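Local coordinates for protein broad specificity aminotransferase (Leishmania mexicana, PDB 4WB0) that probably catalyses the pyridoxal-phosphate-dependent transfer of amino groups between a range of amino acids and 2-oxo acids, at residues K92-D97 with V251-S256; I134-P139 with K154-Y159; E208-M213 with R242-R247. All coordinates share one frame; numbering follows the deposited sequence.

The three contacts illustrate how a central beta sheet and its covering helices are joined in a pyridoxal-phosphate-dependent aminotransferase. Interaction 2 pairs two strands of the mixed sheet, and interaction 1 sets a helix end against strand 252-256 of the same sheet; their centres lie about 23 Å apart and the two contacts do not touch. Interaction 3 packs two helices, its centre about 15 Å from that of interaction 1 and about 20 Å from that of interaction 2. Arg-242 joins interactions 1 and 3, its NE lying 2.7 Å from Thr-94 O, a probable hydrogen bond at the end of helix 84-95. In relatives, the lysine that binds the cofactor closely follows the strand of interaction 1.

Interaction 1 of 3, residues K92-D97 with V251-S256; sequences KMTYGD and VLLAQS
Tyr-95 and Val-251 meet through the phenol end of the tyrosine, whose OH lies 3.2 Å from Val-251 CG1, a tight approach of a hydroxyl to a methyl group. Tyr-95 OH also comes within 3.8 Å of Leu-253 CD1, so the hydroxyl rests against two aliphatic side chains, Val-251 just before the strand and Leu-253 on it. No direct hydrogen bond crosses between the segments. The polar link is instead a bridging water, which lies 2.7 Å from Tyr-95 OH and donates to Val-251 O at 3.0 Å, giving the hydroxyl a polar partner amid its apolar neighbours.

This is a helix-on-sheet contact within the large mixed sheet of the aminotransferase fold: the last turn of helix 84-95 lies against strand 252-256, and Leu-253 and Gln-255 of the strand, with Val-251 just before it, point toward the helix. Ala-241 of helix 239-246 touches Thr-94, Tyr-95 and Leu-253 alike, filling in beside them.

Most of the remaining contacts are van der Waals contacts to an amide. Gln-255 reaches out fully extended, CG anti to the backbone N (chi1 177°), which brings NE2 up to the helix. There Gln-255 NE2 lies 3.6 Å from Met-93 CE and 3.8 Å from Thr-94 CB; the methionine chain bends at its last torsion (chi3 76°), which turns CE toward the amide nitrogen. The amide's own bonds go to other residues: NE2 to Ala-90 O one turn back in the helix, and OE1 to Thr-270 OG1 on the adjacent strand 268-274. The two bonds hold both ends of the amide, and the carbonyl of Ala-90, which can only accept, sets which way round it lies. Thr-94 OG1 is buried beside Leu-253 CD1, at 4.2 Å, and has no hydrogen-bonding partner in the model.

Interaction 2 of 3, residues I134-P139 with K154-Y159; sequences IYLADP and KDIRTY
The two parallel strands of a beta-alpha-beta unit, joined through helix 142-150, lie side by side in the mixed sheet here, with Ile-134, Tyr-135, Leu-136 and Ala-137 level with Ile-156, Arg-157, Thr-158 and Tyr-159 in turn. The short strand axes diverge by 43°, a marked twist. Five backbone hydrogen bonds form the parallel ladder: Arg-157 donates to Ile-134 O and accepts from Leu-136 N, Tyr-159 likewise spans Leu-136 O and Asp-138 N, and Ile-134 N donates to Asp-155 O.

On the face that carries Ile-134, Leu-136 and Ile-156 the contact among these three is aliphatic. Leu-136 CD1 meets Ile-156 CG2 at 3.7 Å, and Ile-134 and Ile-156 lie side by side; both isoleucines touch Val-148 of the connecting helix, which covers this face.

The other face is aromatic and charged. The backbone sets Arg-157 CB over the Tyr-135 ring face, 4.0 Å from the centroid, as a CH-pi contact; the extended chain then runs on alongside the ring. Arg-157 NH1 donates to Tyr-135 OH at 3.0 Å, somewhat bent, with the guanidinium turned 75° from the ring plane. Asp-155, two residues earlier in the chain, takes Arg-157 side-on, NE to OD1 at 3.1 Å and NH2 to OD2 at 2.8 Å, a salt bridge that fixes the rotation of the guanidinium. Phe-187 of the neighbouring strand stacks on Tyr-135.

Tyr-159 places CG between its backbone N and carbonyl carbon (chi1 57°), and the ring thereby swings over the partner strand. Ala-137 CA lies under the Tyr-159 ring face, 3.6 Å from the centroid, and Ala-137 CB is 3.5 Å from Tyr-159 CZ, while the phenol OH is hydrogen-bonded to Leu-188 O, one strand further on.

Interaction 3 of 3, residues E208-M213 with R242-R247; sequences EIASLM and RLFARR
Ala-210 and Phe-244 form the tightly packed part of this contact between helix 203-215 and helix 239-246, where the backbones approach to 6.2 Å between the two CA atoms. The small alanine permits this closeness: Ala-210 CB sits over one face of the Phe-244 ring, displaced toward the rim and 4.1 Å from the centroid, in a CH-pi contact. Ile-209 CG2 meets the ring edge instead, 3.9 Å from Phe-244 CZ. The ring is buried, reaching Phe-222 and Leu-189 of the central sheet, so this ring also joins helix 239-246 to the strands.

Farther out the contact changes character. Ser-211 and Arg-247, both partly exposed, are joined by hydrogen bonds rather than close apolar packing. The arginine chain bends at chi2 and chi3 (-63° and -54°), curling back past Ala-210 CB to present the end of its guanidinium to the serine. Arg-247 NH1 lies 2.8 Å and Arg-247 NH2 3.0 Å from Ser-211 OG, which lies in the guanidinium plane. Arg-247 also touches a crystal neighbour, which may influence its pose.

Because both N-H groups converge on one oxygen, Ser-211 OG serves as a double acceptor, and neither bond is straight. NH1 also bonds to Asn-207 OD1, so the probably positive guanidinium is held by neutral oxygens of helix 203-215.

Interaction 1 of 3, residues K92-D97 with V251-S256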
ATOM      1  N   LYS A  92     -11.415  15.187 -10.761  1.00 25.28           N
ATOM      2  CA  LYS A  92     -12.525  15.949 -11.285  1.00 27.09           C
ATOM      3  C   LYS A  92     -13.689  16.011 -10.306  1.00 23.39           C
ATOM      4  O   LYS A  92     -14.400  17.011 -10.261  1.00 26.19           O
ATOM      5  CB  LYS A  92     -12.989  15.371 -12.637  1.00 33.87           C
ATOM      6  CG  LYS A  92     -12.260  16.034 -13.806  1.00 45.27           C
ATOM      7  CD  LYS A  92     -12.003  15.091 -14.997  1.00 53.70           C
ATOM      8  CE  LYS A  92     -13.295  14.600 -15.621  1.00 60.86           C
ATOM      9  NZ  LYS A  92     -13.032  13.826 -16.884  1.00 65.51           N
ATOM     10  N   MET A  93     -13.911  14.951  -9.550  1.00 23.85           N
ATOM     11  CA  MET A  93     -15.005  14.941  -8.551  1.00 26.86           C
ATOM     12  C   MET A  93     -14.797  16.008  -7.468  1.00 27.19           C
ATOM     13  O   MET A  93     -15.738  16.663  -7.036  1.00 29.32           O
ATOM     14  CB  MET A  93     -15.113  13.562  -7.868  1.00 26.44           C
ATOM     15  CG  MET A  93     -16.257  13.430  -6.807  1.00 32.39           C
ATOM     16  SD  MET A  93     -16.187  11.819  -5.967  1.00 33.27           S
ATOM     17  CE  MET A  93     -14.826  12.109  -4.868  1.00 30.28           C
ATOM     18  N   THR A  94     -13.554  16.205  -7.049  1.00 25.24           N
ATOM     19  CA  THR A  94     -13.330  17.207  -5.979  1.00 25.85           C
ATOM     20  C   THR A  94     -13.181  18.595  -6.588  1.00 26.58           C
ATOM     21  O   THR A  94     -13.812  19.519  -6.100  1.00 24.41           O
ATOM     22  CB  THR A  94     -12.179  16.820  -5.086  1.00 29.83           C
ATOM     23  OG1 THR A  94     -12.090  17.722  -3.921  1.00 37.75           O
ATOM     24  CG2 THR A  94     -10.890  16.740  -5.842  1.00 28.08           C
ATOM     25  N   TYR A  95     -12.417  18.776  -7.674  1.00 25.28           N
ATOM     26  CA  TYR A  95     -12.232  20.155  -8.213  1.00 25.75           C
ATOM     27  C   TYR A  95     -13.235  20.634  -9.218  1.00 29.03           C
ATOM     28  O   TYR A  95     -13.274  21.811  -9.542  1.00 29.62           O
ATOM     29  CB  TYR A  95     -10.807  20.267  -8.791  1.00 24.42           C
ATOM     30  CG  TYR A  95      -9.797  20.334  -7.676  1.00 24.65           C
ATOM     31  CD1 TYR A  95      -9.811  21.405  -6.789  1.00 26.21           C
ATOM     32  CD2 TYR A  95      -8.867  19.362  -7.514  1.00 23.62           C
ATOM     33  CE1 TYR A  95      -8.895  21.488  -5.757  1.00 24.16           C
ATOM     34  CE2 TYR A  95      -7.904  19.409  -6.472  1.00 26.39           C
ATOM     35  CZ  TYR A  95      -7.947  20.486  -5.596  1.00 25.26           C
ATOM     36  OH  TYR A  95      -7.017  20.578  -4.614  1.00 25.29           O
ATOM     37  N   GLY A  96     -14.116  19.762  -9.680  1.00 33.22           N
ATOM     38  CA  GLY A  96     -15.123  20.217 -10.631  1.00 41.95           C
ATOM     39  C   GLY A  96     -14.728  19.837 -12.049  1.00 58.12           C
ATOM     40  O   GLY A  96     -13.560  19.607 -12.345  1.00 51.89           O
ATOM     41  N   ASP A  97     -15.708  19.751 -12.939  1.00 79.70           N
ATOM     42  CA  ASP A  97     -15.419  19.450 -14.334  1.00 95.06           C
ATOM     43  C   ASP A  97     -14.634  20.602 -14.983  1.00 91.37           C
ATOM     44  O   ASP A  97     -14.170  20.487 -16.111  1.00 86.79           O
ATOM     45  CB  ASP A  97     -16.722  19.172 -15.088  1.00108.54           C
ATOM     46  CG  ASP A  97     -17.600  18.133 -14.381  1.00112.66           C
ATOM     47  OD1 ASP A  97     -17.045  17.295 -13.633  1.00113.13           O
ATOM     48  OD2 ASP A  97     -18.841  18.160 -14.573  1.00113.47           O
ATOM     49  N   VAL A 251      -2.615  23.789  -3.436  1.00 21.41           N
ATOM     50  CA  VAL A 251      -3.257  22.861  -2.569  1.00 22.14           C
ATOM     51  C   VAL A 251      -2.655  21.465  -2.779  1.00 23.62           C
ATOM     52  O   VAL A 251      -2.628  20.982  -3.913  1.00 21.35           O
ATOM     53  CB  VAL A 251      -4.785  22.757  -2.850  1.00 25.65           C
ATOM     54  CG1 VAL A 251      -5.359  21.625  -2.026  1.00 22.41           C
ATOM     55  CG2 VAL A 251      -5.506  24.097  -2.558  1.00 28.04           C
ATOM     56  N   LEU A 252      -2.273  20.829  -1.676  1.00 21.95           N
ATOM     57  CA  LEU A 252      -1.959  19.399  -1.646  1.00 21.15           C
ATOM     58  C   LEU A 252      -3.214  18.739  -1.042  1.00 21.60           C
ATOM     59  O   LEU A 252      -3.668  19.172   0.020  1.00 20.65           O
ATOM     60  CB  LEU A 252      -0.708  19.113  -0.792  1.00 19.57           C
ATOM     61  CG  LEU A 252      -0.150  17.642  -0.856  1.00 22.00           C
ATOM     62  CD1 LEU A 252       0.338  17.306  -2.261  1.00 21.06           C
ATOM     63  CD2 LEU A 252       0.938  17.503   0.151  1.00 21.90           C
ATOM     64  N   LEU A 253      -3.772  17.710  -1.685  1.00 17.84           N
ATOM     65  CA  LEU A 253      -5.035  17.109  -1.194  1.00 17.87           C
ATOM     66  C   LEU A 253      -5.025  15.610  -1.233  1.00 19.58           C
ATOM     67  O   LEU A 253      -4.681  15.005  -2.242  1.00 21.50           O
ATOM     68  CB  LEU A 253      -6.204  17.616  -2.030  1.00 18.72           C
ATOM     69  CG  LEU A 253      -7.624  17.279  -1.562  1.00 22.99           C
ATOM     70  CD1 LEU A 253      -8.510  18.459  -1.901  1.00 28.27           C
ATOM     71  CD2 LEU A 253      -8.075  16.061  -2.263  1.00 25.17           C
ATOM     72  N   ALA A 254      -5.385  15.042  -0.096  1.00 20.23           N
ATOM     73  CA  ALA A 254      -5.522  13.572   0.119  1.00 23.23           C
ATOM     74  C   ALA A 254      -6.982  13.163   0.113  1.00 24.53           C
ATOM     75  O   ALA A 254      -7.790  13.696   0.858  1.00 23.40           O
ATOM     76  CB  ALA A 254      -4.873  13.188   1.408  1.00 23.82           C
ATOM     77  N   GLN A 255      -7.315  12.226  -0.769  1.00 21.21           N
ATOM     78  CA  GLN A 255      -8.694  11.850  -1.048  1.00 18.93           C
ATOM     79  C   GLN A 255      -8.905  10.369  -0.793  1.00 20.01           C
ATOM     80  O   GLN A 255      -8.054   9.568  -1.183  1.00 21.60           O
ATOM     81  CB  GLN A 255      -8.987  12.194  -2.478  1.00 22.22           C
ATOM     82  CG  GLN A 255     -10.303  11.825  -2.969  1.00 27.79           C
ATOM     83  CD  GLN A 255     -10.410  12.262  -4.417  1.00 31.06           C
ATOM     84  OE1 GLN A 255      -9.616  11.828  -5.276  1.00 30.60           O
ATOM     85  NE2 GLN A 255     -11.334  13.154  -4.681  1.00 31.58           N
ATOM     86  N   SER A 256     -10.043  10.035  -0.209  1.00 20.16           N
ATOM     87  CA  SER A 256     -10.485   8.661   0.090  1.00 19.06           C
ATOM     88  C   SER A 256     -11.872   8.349  -0.496  1.00 21.61           C
ATOM     89  O   SER A 256     -12.766   9.202  -0.474  1.00 20.06           O
ATOM     90  CB  SER A 256     -10.528   8.441   1.571  1.00 20.41           C
ATOM     91  OG  SER A 256     -11.081   7.156   1.915  1.00 21.78           O
TER
HETATM   92  O   HOH W   1      -4.742  19.243  -5.028  1.00 24.17           O

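Interaction 2 of 3, residues I134-P139 with K154-Y159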
ATOM      1  N   ILE A 134       4.400  21.585  11.391  1.00 31.86           N
ATOM      2  CA  ILE A 134       3.156  21.144  10.780  1.00 29.69           C
ATOM      3  C   ILE A 134       2.050  21.204  11.861  1.00 30.59           C
ATOM      4  O   ILE A 134       2.216  20.693  12.957  1.00 30.77           O
ATOM      5  CB  ILE A 134       3.315  19.736  10.147  1.00 27.17           C
ATOM      6  CG1 ILE A 134       2.050  19.308   9.401  1.00 25.71           C
ATOM      7  CG2 ILE A 134       3.690  18.709  11.161  1.00 28.41           C
ATOM      8  CD1 ILE A 134       2.346  18.300   8.394  1.00 24.87           C
ATOM      9  N   TYR A 135       0.973  21.925  11.525  1.00 28.00           N
ATOM     10  CA  TYR A 135      -0.138  22.198  12.394  1.00 27.69           C
ATOM     11  C   TYR A 135      -1.327  21.343  12.093  1.00 27.99           C
ATOM     12  O   TYR A 135      -1.762  21.281  10.920  1.00 28.41           O
ATOM     13  CB  TYR A 135      -0.565  23.641  12.242  1.00 28.29           C
ATOM     14  CG  TYR A 135       0.376  24.629  12.864  1.00 27.89           C
ATOM     15  CD1 TYR A 135       1.508  25.026  12.203  1.00 30.22           C
ATOM     16  CD2 TYR A 135       0.099  25.174  14.113  1.00 32.03           C
ATOM     17  CE1 TYR A 135       2.374  25.941  12.785  1.00 33.54           C
ATOM     18  CE2 TYR A 135       0.924  26.035  14.700  1.00 33.52           C
ATOM     19  CZ  TYR A 135       2.067  26.449  14.024  1.00 36.22           C
ATOM     20  OH  TYR A 135       2.920  27.354  14.597  1.00 41.11           O
ATOM     21  N   LEU A 136      -1.854  20.728  13.153  1.00 26.13           N
ATOM     22  CA  LEU A 136      -3.034  19.861  13.090  1.00 28.08           C
ATOM     23  C   LEU A 136      -4.146  20.493  13.900  1.00 26.90           C
ATOM     24  O   LEU A 136      -3.905  21.291  14.792  1.00 26.29           O
ATOM     25  CB  LEU A 136      -2.759  18.451  13.626  1.00 31.70           C
ATOM     26  CG  LEU A 136      -1.489  17.727  13.148  1.00 36.15           C
ATOM     27  CD1 LEU A 136      -1.312  16.326  13.748  1.00 37.22           C
ATOM     28  CD2 LEU A 136      -1.544  17.605  11.713  1.00 37.57           C
ATOM     29  N   ALA A 137      -5.380  20.181  13.557  1.00 27.34           N
ATOM     30  CA  ALA A 137      -6.481  20.756  14.321  1.00 27.90           C
ATOM     31  C   ALA A 137      -6.514  20.248  15.733  1.00 30.27           C
ATOM     32  O   ALA A 137      -6.245  19.075  16.011  1.00 30.69           O
ATOM     33  CB  ALA A 137      -7.789  20.453  13.692  1.00 27.42           C
ATOM     34  N   ASP A 138      -7.010  21.115  16.593  1.00 32.01           N
ATOM     35  CA  ASP A 138      -7.317  20.792  17.965  1.00 37.24           C
ATOM     36  C   ASP A 138      -8.834  20.689  18.202  1.00 39.06           C
ATOM     37  O   ASP A 138      -9.495  21.730  18.265  1.00 38.32           O
ATOM     38  CB  ASP A 138      -6.715  21.873  18.874  1.00 35.87           C
ATOM     39  CG  ASP A 138      -7.111  21.712  20.338  1.00 44.86           C
ATOM     40  OD1 ASP A 138      -7.360  20.571  20.772  1.00 46.67           O
ATOM     41  OD2 ASP A 138      -7.181  22.734  21.064  1.00 46.92           O
ATOM     42  N   PRO A 139      -9.388  19.452  18.318  1.00 40.95           N
ATOM     43  CA  PRO A 139      -8.838  18.074  18.186  1.00 40.33           C
ATOM     44  C   PRO A 139      -8.775  17.539  16.755  1.00 42.31           C
ATOM     45  O   PRO A 139      -9.285  18.232  15.856  1.00 40.33           O
ATOM     46  CB  PRO A 139      -9.807  17.249  19.047  1.00 43.59           C
ATOM     47  CG  PRO A 139     -11.110  17.972  18.995  1.00 42.38           C
ATOM     48  CD  PRO A 139     -10.801  19.441  18.758  1.00 42.44           C
ATOM     49  N   LYS A 154       9.160  16.668  12.742  1.00 32.49           N
ATOM     50  CA  LYS A 154       9.666  16.676  14.096  1.00 38.29           C
ATOM     51  C   LYS A 154       9.065  17.770  14.977  1.00 37.08           C
ATOM     52  O   LYS A 154       9.272  17.736  16.168  1.00 39.37           O
ATOM     53  CB  LYS A 154      11.211  16.766  14.079  1.00 43.78           C
ATOM     54  CG  LYS A 154      11.765  15.375  13.676  1.00 56.83           C
ATOM     55  CD  LYS A 154      13.246  15.226  13.781  1.00 65.75           C
ATOM     56  CE  LYS A 154      13.669  13.810  13.370  1.00 74.09           C
ATOM     57  NZ  LYS A 154      15.148  13.631  13.462  1.00 81.79           N
ATOM     58  N   ASP A 155       8.344  18.735  14.415  1.00 34.90           N
ATOM     59  CA  ASP A 155       7.739  19.807  15.230  1.00 36.56           C
ATOM     60  C   ASP A 155       6.274  19.871  14.840  1.00 37.39           C
ATOM     61  O   ASP A 155       5.905  20.592  13.894  1.00 34.19           O
ATOM     62  CB  ASP A 155       8.413  21.167  15.011  1.00 38.41           C
ATOM     63  CG  ASP A 155       7.884  22.272  15.976  1.00 41.94           C
ATOM     64  OD1 ASP A 155       6.915  22.032  16.719  1.00 40.73           O
ATOM     65  OD2 ASP A 155       8.423  23.401  15.986  1.00 44.25           O
ATOM     66  N   ILE A 156       5.467  19.057  15.526  1.00 36.14           N
ATOM     67  CA  ILE A 156       4.026  18.941  15.260  1.00 33.31           C
ATOM     68  C   ILE A 156       3.246  19.783  16.266  1.00 34.84           C
ATOM     69  O   ILE A 156       3.447  19.665  17.470  1.00 34.51           O
ATOM     70  CB  ILE A 156       3.587  17.475  15.358  1.00 35.39           C
ATOM     71  CG1 ILE A 156       4.533  16.580  14.518  1.00 36.77           C
ATOM     72  CG2 ILE A 156       2.096  17.320  14.938  1.00 29.01           C
ATOM     73  CD1 ILE A 156       4.040  15.109  14.339  1.00 38.19           C
ATOM     74  N   ARG A 157       2.394  20.674  15.785  1.00 32.10           N
ATOM     75  CA  ARG A 157       1.730  21.619  16.645  1.00 32.65           C
ATOM     76  C   ARG A 157       0.243  21.570  16.405  1.00 33.53           C
ATOM     77  O   ARG A 157      -0.201  20.847  15.523  1.00 30.13           O
ATOM     78  CB  ARG A 157       2.261  23.018  16.370  1.00 34.81           C
ATOM     79  CG  ARG A 157       3.794  23.156  16.536  1.00 36.17           C
ATOM     80  CD  ARG A 157       4.183  24.607  16.262  1.00 37.82           C
ATOM     81  NE  ARG A 157       5.613  24.807  16.376  1.00 39.25           N
ATOM     82  CZ  ARG A 157       6.231  25.982  16.258  1.00 38.65           C
ATOM     83  NH1 ARG A 157       5.561  27.104  16.030  1.00 38.29           N
ATOM     84  NH2 ARG A 157       7.544  26.023  16.383  1.00 40.34           N
ATOM     85  N   THR A 158      -0.519  22.382  17.148  1.00 36.83           N
ATOM     86  CA  THR A 158      -1.983  22.424  16.966  1.00 36.13           C
ATOM     87  C   THR A 158      -2.470  23.839  16.688  1.00 32.95           C
ATOM     88  O   THR A 158      -1.901  24.794  17.183  1.00 33.36           O
ATOM     89  CB  THR A 158      -2.730  21.881  18.184  1.00 38.96           C
ATOM     90  OG1 THR A 158      -2.420  22.667  19.326  1.00 40.46           O
ATOM     91  CG2 THR A 158      -2.321  20.429  18.452  1.00 41.21           C
ATOM     92  N   TYR A 159      -3.489  23.971  15.838  1.00 28.88           N
ATOM     93  CA  TYR A 159      -4.250  25.208  15.750  1.00 30.61           C
ATOM     94  C   TYR A 159      -5.579  24.990  16.467  1.00 30.55           C
ATOM     95  O   TYR A 159      -6.236  23.937  16.332  1.00 29.11           O
ATOM     96  CB  TYR A 159      -4.461  25.663  14.282  1.00 27.37           C
ATOM     97  CG  TYR A 159      -5.120  24.699  13.354  1.00 27.78           C
ATOM     98  CD1 TYR A 159      -6.499  24.673  13.211  1.00 29.15           C
ATOM     99  CD2 TYR A 159      -4.360  23.833  12.589  1.00 25.46           C
ATOM    100  CE1 TYR A 159      -7.105  23.765  12.351  1.00 27.78           C
ATOM    101  CE2 TYR A 159      -4.957  22.932  11.721  1.00 25.32           C
ATOM    102  CZ  TYR A 159      -6.330  22.907  11.617  1.00 24.75           C
ATOM    103  OH  TYR A 159      -6.891  22.018  10.742  1.00 25.37           O
TER

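Interaction 3 of 3, residues E208-M213 with R242-R247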
ATOM      1  N   GLU A 208     -11.759  33.700   4.392  1.00 29.44           N
ATOM      2  CA  GLU A 208     -10.831  34.393   5.292  1.00 30.86           C
ATOM      3  C   GLU A 208      -9.598  33.538   5.583  1.00 29.44           C
ATOM      4  O   GLU A 208      -8.489  34.053   5.651  1.00 30.91           O
ATOM      5  CB  GLU A 208     -11.477  34.760   6.628  1.00 32.50           C
ATOM      6  CG  GLU A 208     -12.571  35.805   6.606  1.00 37.96           C
ATOM      7  CD  GLU A 208     -13.072  36.091   8.033  1.00 44.93           C
ATOM      8  OE1 GLU A 208     -14.269  35.835   8.322  1.00 49.39           O
ATOM      9  OE2 GLU A 208     -12.258  36.531   8.886  1.00 45.58           O
ATOM     10  N   ILE A 209      -9.798  32.243   5.784  1.00 27.50           N
ATOM     11  CA  ILE A 209      -8.684  31.342   6.006  1.00 24.51           C
ATOM     12  C   ILE A 209      -7.749  31.318   4.794  1.00 26.19           C
ATOM     13  O   ILE A 209      -6.535  31.412   4.942  1.00 23.25           O
ATOM     14  CB  ILE A 209      -9.179  29.898   6.336  1.00 25.29           C
ATOM     15  CG1 ILE A 209      -9.876  29.873   7.682  1.00 27.60           C
ATOM     16  CG2 ILE A 209      -8.001  28.940   6.388  1.00 22.60           C
ATOM     17  CD1 ILE A 209     -10.627  28.595   7.881  1.00 28.97           C
ATOM     18  N   ALA A 210      -8.315  31.265   3.595  1.00 25.55           N
ATOM     19  CA  ALA A 210      -7.501  31.308   2.369  1.00 23.77           C
ATOM     20  C   ALA A 210      -6.606  32.559   2.305  1.00 25.61           C
ATOM     21  O   ALA A 210      -5.434  32.492   1.908  1.00 23.34           O
ATOM     22  CB  ALA A 210      -8.417  31.273   1.133  1.00 24.79           C
ATOM     23  N   SER A 211      -7.198  33.714   2.579  1.00 26.43           N
ATOM     24  CA  SER A 211      -6.437  34.968   2.561  1.00 27.14           C
ATOM     25  C   SER A 211      -5.302  34.961   3.584  1.00 26.36           C
ATOM     26  O   SER A 211      -4.248  35.551   3.319  1.00 28.21           O
ATOM     27  CB  SER A 211      -7.358  36.191   2.781  1.00 29.26           C
ATOM     28  OG  SER A 211      -8.239  36.339   1.666  1.00 27.98           O
ATOM     29  N   LEU A 212      -5.503  34.339   4.740  1.00 26.57           N
ATOM     30  CA  LEU A 212      -4.431  34.227   5.749  1.00 25.11           C
ATOM     31  C   LEU A 212      -3.353  33.267   5.311  1.00 26.36           C
ATOM     32  O   LEU A 212      -2.189  33.524   5.532  1.00 23.65           O
ATOM     33  CB  LEU A 212      -4.972  33.764   7.097  1.00 29.55           C
ATOM     34  CG  LEU A 212      -5.961  34.725   7.768  1.00 32.87           C
ATOM     35  CD1 LEU A 212      -6.536  34.043   9.017  1.00 32.43           C
ATOM     36  CD2 LEU A 212      -5.289  36.006   8.154  1.00 36.67           C
ATOM     37  N   MET A 213      -3.759  32.150   4.697  1.00 22.95           N
ATOM     38  CA  MET A 213      -2.795  31.190   4.219  1.00 20.91           C
ATOM     39  C   MET A 213      -1.921  31.876   3.154  1.00 26.03           C
ATOM     40  O   MET A 213      -0.707  31.691   3.125  1.00 25.56           O
ATOM     41  CB  MET A 213      -3.472  29.941   3.646  1.00 22.34           C
ATOM     42  CG  MET A 213      -4.201  29.107   4.683  1.00 21.81           C
ATOM     43  SD  MET A 213      -3.072  28.344   5.878  1.00 28.19           S
ATOM     44  CE  MET A 213      -4.184  27.790   7.150  1.00 31.72           C
ATOM     45  N   ARG A 242     -12.369  23.948  -3.805  1.00 22.27           N
ATOM     46  CA  ARG A 242     -12.546  24.668  -5.053  1.00 22.44           C
ATOM     47  C   ARG A 242     -12.219  26.155  -4.850  1.00 24.11           C
ATOM     48  O   ARG A 242     -11.672  26.804  -5.715  1.00 24.62           O
ATOM     49  CB  ARG A 242     -13.950  24.477  -5.568  1.00 23.12           C
ATOM     50  CG  ARG A 242     -14.147  23.043  -6.106  1.00 22.17           C
ATOM     51  CD  ARG A 242     -15.549  22.762  -6.552  1.00 27.06           C
ATOM     52  NE  ARG A 242     -15.720  21.327  -6.804  1.00 26.83           N
ATOM     53  CZ  ARG A 242     -16.817  20.803  -7.338  1.00 29.30           C
ATOM     54  NH1 ARG A 242     -17.858  21.574  -7.668  1.00 29.33           N
ATOM     55  NH2 ARG A 242     -16.900  19.493  -7.499  1.00 28.21           N
ATOM     56  N   LEU A 243     -12.535  26.647  -3.673  1.00 23.84           N
ATOM     57  CA  LEU A 243     -12.252  28.038  -3.314  1.00 23.21           C
ATOM     58  C   LEU A 243     -10.756  28.254  -3.284  1.00 20.43           C
ATOM     59  O   LEU A 243     -10.233  29.214  -3.885  1.00 24.25           O
ATOM     60  CB  LEU A 243     -12.833  28.385  -1.945  1.00 25.44           C
ATOM     61  CG  LEU A 243     -12.427  29.768  -1.423  1.00 29.88           C
ATOM     62  CD1 LEU A 243     -13.065  30.820  -2.264  1.00 31.31           C
ATOM     63  CD2 LEU A 243     -12.946  29.906  -0.016  1.00 34.11           C
ATOM     64  N   PHE A 244     -10.062  27.341  -2.625  1.00 18.92           N
ATOM     65  CA  PHE A 244      -8.631  27.511  -2.415  1.00 21.89           C
ATOM     66  C   PHE A 244      -7.913  27.411  -3.752  1.00 22.07           C
ATOM     67  O   PHE A 244      -6.970  28.180  -4.027  1.00 23.77           O
ATOM     68  CB  PHE A 244      -8.087  26.464  -1.414  1.00 21.54           C
ATOM     69  CG  PHE A 244      -8.225  26.861   0.065  1.00 20.51           C
ATOM     70  CD1 PHE A 244      -9.372  27.393   0.548  1.00 22.04           C
ATOM     71  CD2 PHE A 244      -7.206  26.608   0.953  1.00 20.41           C
ATOM     72  CE1 PHE A 244      -9.507  27.736   1.858  1.00 23.40           C
ATOM     73  CE2 PHE A 244      -7.350  26.921   2.313  1.00 24.03           C
ATOM     74  CZ  PHE A 244      -8.507  27.493   2.749  1.00 25.34           C
ATOM     75  N   ALA A 245      -8.417  26.546  -4.620  1.00 22.04           N
ATOM     76  CA  ALA A 245      -7.892  26.447  -5.972  1.00 21.54           C
ATOM     77  C   ALA A 245      -8.108  27.776  -6.702  1.00 24.82           C
ATOM     78  O   ALA A 245      -7.191  28.324  -7.324  1.00 27.00           O
ATOM     79  CB  ALA A 245      -8.554  25.309  -6.703  1.00 23.91           C
ATOM     80  N   ARG A 246      -9.339  28.293  -6.638  1.00 25.51           N
ATOM     81  CA  ARG A 246      -9.693  29.537  -7.343  1.00 26.34           C
ATOM     82  C   ARG A 246      -8.832  30.720  -6.804  1.00 27.58           C
ATOM     83  O   ARG A 246      -8.414  31.651  -7.534  1.00 26.22           O
ATOM     84  CB  ARG A 246     -11.174  29.841  -7.161  1.00 31.78           C
ATOM     85  CG  ARG A 246     -11.763  30.848  -8.119  1.00 39.96           C
ATOM     86  CD  ARG A 246     -13.309  30.688  -8.171  1.00 58.17           C
ATOM     87  NE  ARG A 246     -13.869  30.269  -6.879  1.00 59.30           N
ATOM     88  CZ  ARG A 246     -14.482  29.101  -6.640  1.00 59.02           C
ATOM     89  NH1 ARG A 246     -14.659  28.182  -7.589  1.00 61.01           N
ATOM     90  NH2 ARG A 246     -14.934  28.848  -5.430  1.00 55.50           N
ATOM     91  N   ARG A 247      -8.539  30.675  -5.528  1.00 25.37           N
ATOM     92  CA  ARG A 247      -7.722  31.752  -4.892  1.00 26.85           C
ATOM     93  C   ARG A 247      -6.202  31.621  -5.222  1.00 27.61           C
ATOM     94  O   ARG A 247      -5.411  32.502  -4.865  1.00 27.85           O
ATOM     95  CB  ARG A 247      -7.843  31.738  -3.378  1.00 26.33           C
ATOM     96  CG  ARG A 247      -9.183  32.144  -2.761  1.00 29.80           C
ATOM     97  CD  ARG A 247      -9.616  33.558  -3.014  1.00 32.74           C
ATOM     98  NE  ARG A 247      -8.611  34.546  -2.613  1.00 32.59           N
ATOM     99  CZ  ARG A 247      -8.490  35.079  -1.399  1.00 31.26           C
ATOM    100  NH1 ARG A 247      -9.306  34.779  -0.393  1.00 27.48           N
ATOM    101  NH2 ARG A 247      -7.542  35.957  -1.218  1.00 33.10           N
TER